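Local structure of sortase family protein (Clostridium perfringens, 4D70) at residues I64-K68 with I69-T73; I131-T135 with D136-Y140. The protein is a class D sortase, a cysteine transpeptidase of the kind that cleaves a sorting signal in surface proteins and joins them to the cell envelope. All coordinates share one frame; numbering follows the deposited sequence.

Both contacts are the turn ends of antiparallel beta hairpins in the sortase beta-barrel. Contact 1 closes the hairpin of strands 60-66 and 71-77; contact 2, later in the chain, closes that of strands 128-132 and 137-148. Their centres lie about 14 Å apart. The hairpins share one sheet, because strands 60-66 and 128-132 are antiparallel neighbours in it, and the two contacts touch there: CG1 of I64 packs on CD1 of I131 at 3.8 Å. Strand 60-66 of contact 1 therefore pairs edge to edge with strand 128-132 of contact 2, and strand 137-148 carries the sheet on to strand 176-184, giving four consecutive strand pairings in the sheet of the barrel.

Contact 1: I64-K68 with I69-T73; sequences IDIEK and IGVHT
Strands 64-66 and 71-73 run antiparallel, 168° between their directions and 4.6 Å between axes at closest approach. I64 with T73 and I66 with V71 are hydrogen-bonded pairs; D65 with H72 is the non-hydrogen-bonded pair between them. The I66 N to V71 O bond is 2.8 Å. At the turn, I66 O accepts from V71 N and I69 N, which reach it from opposite faces of its carbonyl plane, while G70 N bonds to E67 O. G70, with positive phi, and V71 both face I66, a G1 beta bulge beside the turn of this hairpin of the sortase beta-barrel. On the D65 and H72 face, ND1 of H72 donates to OD1 of D65 at 2.6 Å, nearly straight, in the ring plane and onto the anti lone pair of OD1; the carboxylate is turned 45° from the ring. The D65 carboxylate may favour a protonated imidazole. On the other face, I66 and V71 lie side by side, CB to CB 4.0 Å, and CG2 of I66 touches CG1 of I69 at 3.8 Å. I64 and I66 also pack on I129, while K68 reaches back to a salt bridge with D127.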
ATOM      1  N   ILE A  64       5.122   2.207  -4.854  1.00 26.24           N
ATOM      2  CA  ILE A  64       5.210   0.774  -4.648  1.00 27.39           C
ATOM      3  C   ILE A  64       5.734   0.108  -5.906  1.00 28.42           C
ATOM      4  O   ILE A  64       5.232   0.314  -7.020  1.00 32.54           O
ATOM      5  CB  ILE A  64       3.849   0.186  -4.217  1.00 28.40           C
ATOM      6  CG1 ILE A  64       3.959  -1.339  -3.977  1.00 27.55           C
ATOM      7  CG2 ILE A  64       2.742   0.462  -5.263  1.00 30.77           C
ATOM      8  CD1 ILE A  64       2.820  -1.901  -3.131  1.00 30.33           C
ATOM      9  N   ASP A  65       6.745  -0.731  -5.733  1.00 29.35           N
ATOM     10  CA  ASP A  65       7.276  -1.578  -6.799  1.00 31.81           C
ATOM     11  C   ASP A  65       7.341  -3.010  -6.339  1.00 28.08           C
ATOM     12  O   ASP A  65       7.893  -3.298  -5.285  1.00 28.96           O
ATOM     13  CB  ASP A  65       8.694  -1.110  -7.153  1.00 38.43           C
ATOM     14  CG  ASP A  65       8.701   0.278  -7.733  1.00 38.16           C
ATOM     15  OD1 ASP A  65       8.394   0.376  -8.942  1.00 39.04           O
ATOM     16  OD2 ASP A  65       8.886   1.256  -6.972  1.00 36.63           O
ATOM     17  N   ILE A  66       6.701  -3.894  -7.093  1.00 30.34           N
ATOM     18  CA  ILE A  66       6.777  -5.328  -6.890  1.00 30.03           C
ATOM     19  C   ILE A  66       7.223  -6.015  -8.178  1.00 32.39           C
ATOM     20  O   ILE A  66       6.425  -6.280  -9.089  1.00 33.79           O
ATOM     21  CB  ILE A  66       5.431  -5.913  -6.478  1.00 26.98           C
ATOM     22  CG1 ILE A  66       4.814  -5.042  -5.344  1.00 28.26           C
ATOM     23  CG2 ILE A  66       5.630  -7.306  -6.060  1.00 26.06           C
ATOM     24  CD1 ILE A  66       3.453  -5.508  -4.935  1.00 27.21           C
ATOM     25  N   GLU A  67       8.509  -6.291  -8.237  0.70 39.91           N
ATOM     26  CA  GLU A  67       9.142  -6.758  -9.465  0.70 40.05           C
ATOM     27  C   GLU A  67       8.479  -8.032  -9.946  0.70 41.10           C
ATOM     28  O   GLU A  67       8.260  -8.179 -11.128  0.70 44.41           O
ATOM     29  CB  GLU A  67      10.657  -6.981  -9.268  0.70 43.18           C
ATOM     30  CG  GLU A  67      11.449  -5.727  -8.876  0.70 46.30           C
ATOM     31  CD  GLU A  67      11.229  -4.544  -9.816  0.70 51.55           C
ATOM     32  OE1 GLU A  67      11.182  -4.811 -11.057  0.70 43.93           O
ATOM     33  OE2 GLU A  67      11.096  -3.372  -9.309  0.70 45.95           O
ATOM     34  N   LYS A  68       8.121  -8.933  -9.039  1.00 35.88           N
ATOM     35  CA  LYS A  68       7.645 -10.271  -9.431  1.00 39.09           C
ATOM     36  C   LYS A  68       6.384 -10.237 -10.265  1.00 38.27           C
ATOM     37  O   LYS A  68       6.192 -11.106 -11.122  1.00 40.53           O
ATOM     38  CB  LYS A  68       7.452 -11.104  -8.208  1.00 40.11           C
ATOM     39  CG  LYS A  68       6.957 -12.515  -8.410  1.00 47.18           C
ATOM     40  CD  LYS A  68       8.101 -13.475  -8.352  1.00 42.46           C
ATOM     41  CE  LYS A  68       7.613 -14.915  -8.265  1.00 48.00           C
ATOM     42  NZ  LYS A  68       6.962 -15.341  -7.017  1.00 45.12           N
ATOM     43  N   ILE A  69       5.573  -9.201 -10.081  1.00 35.53           N
ATOM     44  CA  ILE A  69       4.321  -9.054 -10.824  1.00 34.68           C
ATOM     45  C   ILE A  69       4.173  -7.745 -11.620  1.00 38.40           C
ATOM     46  O   ILE A  69       3.077  -7.406 -12.040  1.00 38.50           O
ATOM     47  CB  ILE A  69       3.103  -9.264  -9.911  1.00 33.88           C
ATOM     48  CG1 ILE A  69       3.117  -8.292  -8.730  1.00 34.11           C
ATOM     49  CG2 ILE A  69       3.115 -10.719  -9.437  1.00 37.79           C
ATOM     50  CD1 ILE A  69       1.827  -8.314  -7.924  1.00 32.25           C
ATOM     51  N   GLY A  70       5.269  -7.036 -11.853  1.00 35.78           N
ATOM     52  CA  GLY A  70       5.230  -5.854 -12.675  1.00 42.05           C
ATOM     53  C   GLY A  70       4.434  -4.721 -12.107  1.00 46.31           C
ATOM     54  O   GLY A  70       3.954  -3.905 -12.854  1.00 44.87           O
ATOM     55  N   VAL A  71       4.286  -4.638 -10.780  1.00 43.23           N
ATOM     56  CA  VAL A  71       3.587  -3.523 -10.195  1.00 36.90           C
ATOM     57  C   VAL A  71       4.572  -2.378  -9.957  1.00 35.36           C
ATOM     58  O   VAL A  71       5.610  -2.556  -9.338  1.00 35.39           O
ATOM     59  CB  VAL A  71       2.923  -3.920  -8.885  1.00 35.79           C
ATOM     60  CG1 VAL A  71       2.485  -2.694  -8.124  1.00 34.36           C
ATOM     61  CG2 VAL A  71       1.752  -4.828  -9.152  1.00 36.84           C
ATOM     62  N   HIS A  72       4.248  -1.203 -10.489  1.00 34.71           N
ATOM     63  CA  HIS A  72       5.098  -0.023 -10.400  1.00 37.01           C
ATOM     64  C   HIS A  72       4.156   1.130 -10.391  1.00 41.17           C
ATOM     65  O   HIS A  72       3.799   1.646 -11.448  1.00 37.85           O
ATOM     66  CB  HIS A  72       6.053   0.092 -11.606  1.00 40.25           C
ATOM     67  CG  HIS A  72       6.943  -1.096 -11.754  1.00 38.36           C
ATOM     68  ND1 HIS A  72       7.996  -1.333 -10.899  1.00 41.56           N
ATOM     69  CD2 HIS A  72       6.884  -2.161 -12.592  1.00 37.56           C
ATOM     70  CE1 HIS A  72       8.564  -2.475 -11.217  1.00 43.93           C
ATOM     71  NE2 HIS A  72       7.897  -3.005 -12.226  1.00 43.23           N
ATOM     72  N   THR A  73       3.733   1.567  -9.214  1.00 34.17           N
ATOM     73  CA  THR A  73       2.766   2.648  -9.173  1.00 36.22           C
ATOM     74  C   THR A  73       2.882   3.412  -7.873  1.00 32.49           C
ATOM     75  O   THR A  73       3.952   3.488  -7.297  1.00 30.72           O
ATOM     76  CB  THR A  73       1.339   2.148  -9.495  1.00 38.55           C
ATOM     77  OG1 THR A  73       0.452   3.267  -9.629  1.00 40.94           O
ATOM     78  CG2 THR A  73       0.781   1.236  -8.395  1.00 44.54           C
TER

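Contact 2: I131-T135 with D136-Y140; sequences ITTLT and DIFQY
T133 and D136 meet through a side-chain oxygen whose place is set by chi1 of T133: an angle of 61° holds OG1 between the backbone N and the carbonyl carbon, within bonding distance of the N atoms of T135 and D136. There it accepts from the backbone N of D136 at 3.0 Å and from T135 N, a bond inside residues 131-135. A chi1 of 62° in T135 likewise puts its hydroxyl beside the D136 carboxylate, and OG1 donates to OD1 at 2.6 Å, meeting it on the anti side, 31° out of the carboxylate plane. A water bridges T133 and D136, hydrogen-bonded to T133 OG1 at 2.7 Å and donating to D136 OD1; it also lies in the plane of the F138 ring, at its edge. Beyond the turn the backbones pair. T133 N bonds to D136 O at 2.9 Å, and I131 pairs with F138 through two bonds, F138 N to I131 O being the shorter at 2.7 Å. T132 and I137 form the non-hydrogen-bonded pair. Their side chains run alongside each other, and CG2 of T132 and CD1 of I137 are modelled 3.2 Å apart, a doubtfully short approach. On the other face, CG2 of T133 comes to the edge of the F138 ring, and CG1 of I131 meets the CD1 and CE1 side of the Y140 ring at 4.0 Å from each. The Y140 hydroxyl is held by the backbone N of G98, and I131 packs also on P97 and A62. The whole is a beta hairpin of the sortase barrel, its loop shaped by an ST turn at T133.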
ATOM      1  N   ILE A 131       8.892  -0.023  -1.108  1.00 24.90           N
ATOM      2  CA  ILE A 131       8.059   1.120  -0.796  1.00 26.02           C
ATOM      3  C   ILE A 131       8.982   2.320  -0.646  1.00 29.97           C
ATOM      4  O   ILE A 131       9.880   2.326   0.196  1.00 32.49           O
ATOM      5  CB  ILE A 131       7.248   0.961   0.475  1.00 28.59           C
ATOM      6  CG1 ILE A 131       6.409  -0.329   0.413  1.00 29.71           C
ATOM      7  CG2 ILE A 131       6.346   2.191   0.686  1.00 28.08           C
ATOM      8  CD1 ILE A 131       5.268  -0.342  -0.602  1.00 23.74           C
ATOM      9  N   THR A 132       8.753   3.319  -1.504  1.00 29.91           N
ATOM     10  CA  THR A 132       9.617   4.538  -1.558  1.00 28.71           C
ATOM     11  C   THR A 132       8.838   5.734  -1.150  1.00 27.11           C
ATOM     12  O   THR A 132       7.825   6.088  -1.795  1.00 34.97           O
ATOM     13  CB  THR A 132      10.106   4.720  -2.994  1.00 31.61           C
ATOM     14  OG1 THR A 132      10.750   3.513  -3.374  1.00 33.80           O
ATOM     15  CG2 THR A 132      11.079   5.851  -3.094  1.00 39.26           C
ATOM     16  N   THR A 133       9.242   6.344  -0.036  1.00 28.55           N
ATOM     17  CA  THR A 133       8.621   7.570   0.379  1.00 31.65           C
ATOM     18  C   THR A 133       9.467   8.748  -0.185  1.00 33.88           C
ATOM     19  O   THR A 133      10.434   8.534  -0.893  1.00 32.94           O
ATOM     20  CB  THR A 133       8.604   7.728   1.910  1.00 32.39           C
ATOM     21  OG1 THR A 133       9.947   7.750   2.401  1.00 34.02           O
ATOM     22  CG2 THR A 133       7.869   6.542   2.563  1.00 33.77           C
ATOM     23  N   LEU A 134       9.165   9.955   0.236  1.00 31.71           N
ATOM     24  CA  LEU A 134       9.978  11.087  -0.210  1.00 41.61           C
ATOM     25  C   LEU A 134      11.362  11.112   0.396  1.00 42.66           C
ATOM     26  O   LEU A 134      12.253  11.807  -0.100  1.00 42.48           O
ATOM     27  CB  LEU A 134       9.281  12.397   0.106  1.00 38.68           C
ATOM     28  CG  LEU A 134       7.950  12.590  -0.589  1.00 42.15           C
ATOM     29  CD1 LEU A 134       7.306  13.889  -0.086  1.00 50.43           C
ATOM     30  CD2 LEU A 134       8.053  12.571  -2.089  1.00 40.15           C
ATOM     31  N   THR A 135      11.564  10.351   1.454  1.00 40.74           N
ATOM     32  CA  THR A 135      12.831  10.366   2.127  1.00 39.11           C
ATOM     33  C   THR A 135      13.572   9.053   2.200  1.00 38.82           C
ATOM     34  O   THR A 135      14.747   9.042   2.534  1.00 39.53           O
ATOM     35  CB  THR A 135      12.651  10.924   3.524  1.00 43.28           C
ATOM     36  OG1 THR A 135      11.767  10.075   4.274  1.00 44.80           O
ATOM     37  CG2 THR A 135      12.067  12.361   3.456  1.00 47.29           C
ATOM     38  N   ASP A 136      12.918   7.932   1.937  1.00 34.09           N
ATOM     39  CA  ASP A 136      13.568   6.621   2.111  1.00 37.06           C
ATOM     40  C   ASP A 136      13.038   5.543   1.176  1.00 32.12           C
ATOM     41  O   ASP A 136      11.927   5.649   0.698  1.00 33.87           O
ATOM     42  CB  ASP A 136      13.221   6.056   3.504  1.00 40.43           C
ATOM     43  CG  ASP A 136      13.676   6.902   4.627  1.00 54.61           C
ATOM     44  OD1 ASP A 136      12.911   7.818   5.029  1.00 60.21           O
ATOM     45  OD2 ASP A 136      14.746   6.595   5.177  1.00 54.78           O
ATOM     46  N   ILE A 137      13.829   4.481   0.993  1.00 37.35           N
ATOM     47  CA  ILE A 137      13.423   3.260   0.285  1.00 37.02           C
ATOM     48  C   ILE A 137      13.330   2.184   1.348  1.00 37.67           C
ATOM     49  O   ILE A 137      14.308   1.929   2.062  1.00 34.45           O
ATOM     50  CB  ILE A 137      14.484   2.723  -0.709  1.00 42.26           C
ATOM     51  CG1 ILE A 137      15.036   3.807  -1.633  1.00 44.48           C
ATOM     52  CG2 ILE A 137      13.963   1.498  -1.465  1.00 40.64           C
ATOM     53  CD1 ILE A 137      13.977   4.682  -2.204  1.00 49.04           C
ATOM     54  N   PHE A 138      12.148   1.582   1.472  1.00 33.94           N
ATOM     55  CA  PHE A 138      11.914   0.489   2.429  1.00 31.92           C
ATOM     56  C   PHE A 138      11.678  -0.822   1.690  1.00 29.79           C
ATOM     57  O   PHE A 138      10.858  -0.876   0.771  1.00 30.42           O
ATOM     58  CB  PHE A 138      10.710   0.822   3.307  1.00 30.82           C
ATOM     59  CG  PHE A 138      10.937   2.020   4.182  1.00 31.66           C
ATOM     60  CD1 PHE A 138      11.872   1.949   5.228  1.00 28.08           C
ATOM     61  CD2 PHE A 138      10.243   3.219   3.962  1.00 30.29           C
ATOM     62  CE1 PHE A 138      12.120   3.058   6.013  1.00 32.72           C
ATOM     63  CE2 PHE A 138      10.446   4.301   4.798  1.00 34.68           C
ATOM     64  CZ  PHE A 138      11.389   4.221   5.823  1.00 29.72           C
ATOM     65  N   GLN A 139      12.404  -1.864   2.079  0.50 28.14           N
ATOM     66  CA  GLN A 139      12.241  -3.156   1.460  0.50 27.89           C
ATOM     67  C   GLN A 139      11.526  -4.082   2.406  0.50 25.69           C
ATOM     68  O   GLN A 139      12.007  -4.313   3.490  0.50 26.12           O
ATOM     69  CB  GLN A 139      13.600  -3.767   1.171  0.50 32.42           C
ATOM     70  CG  GLN A 139      14.396  -2.947   0.180  0.50 40.00           C
ATOM     71  CD  GLN A 139      13.813  -3.066  -1.199  0.50 42.08           C
ATOM     72  OE1 GLN A 139      12.879  -3.826  -1.427  0.50 46.44           O
ATOM     73  NE2 GLN A 139      14.374  -2.336  -2.136  0.50 56.46           N
ATOM     74  N   TYR A 140      10.365  -4.569   2.010  1.00 22.87           N
ATOM     75  CA  TYR A 140       9.618  -5.552   2.818  1.00 23.69           C
ATOM     76  C   TYR A 140       9.629  -6.917   2.142  1.00 24.63           C
ATOM     77  O   TYR A 140       9.629  -7.046   0.878  1.00 28.54           O
ATOM     78  CB  TYR A 140       8.165  -5.093   3.017  1.00 24.17           C
ATOM     79  CG  TYR A 140       7.935  -3.890   3.866  1.00 20.20           C
ATOM     80  CD1 TYR A 140       7.918  -2.643   3.315  1.00 26.11           C
ATOM     81  CD2 TYR A 140       7.581  -4.006   5.201  1.00 21.65           C
ATOM     82  CE1 TYR A 140       7.613  -1.521   4.072  1.00 27.51           C
ATOM     83  CE2 TYR A 140       7.282  -2.909   5.972  1.00 24.67           C
ATOM     84  CZ  TYR A 140       7.283  -1.660   5.397  1.00 26.16           C
ATOM     85  OH  TYR A 140       7.034  -0.557   6.142  1.00 23.55           O
TER
HETATM   86  O   HOH W   1       9.769   7.871   5.091  1.00 32.07           O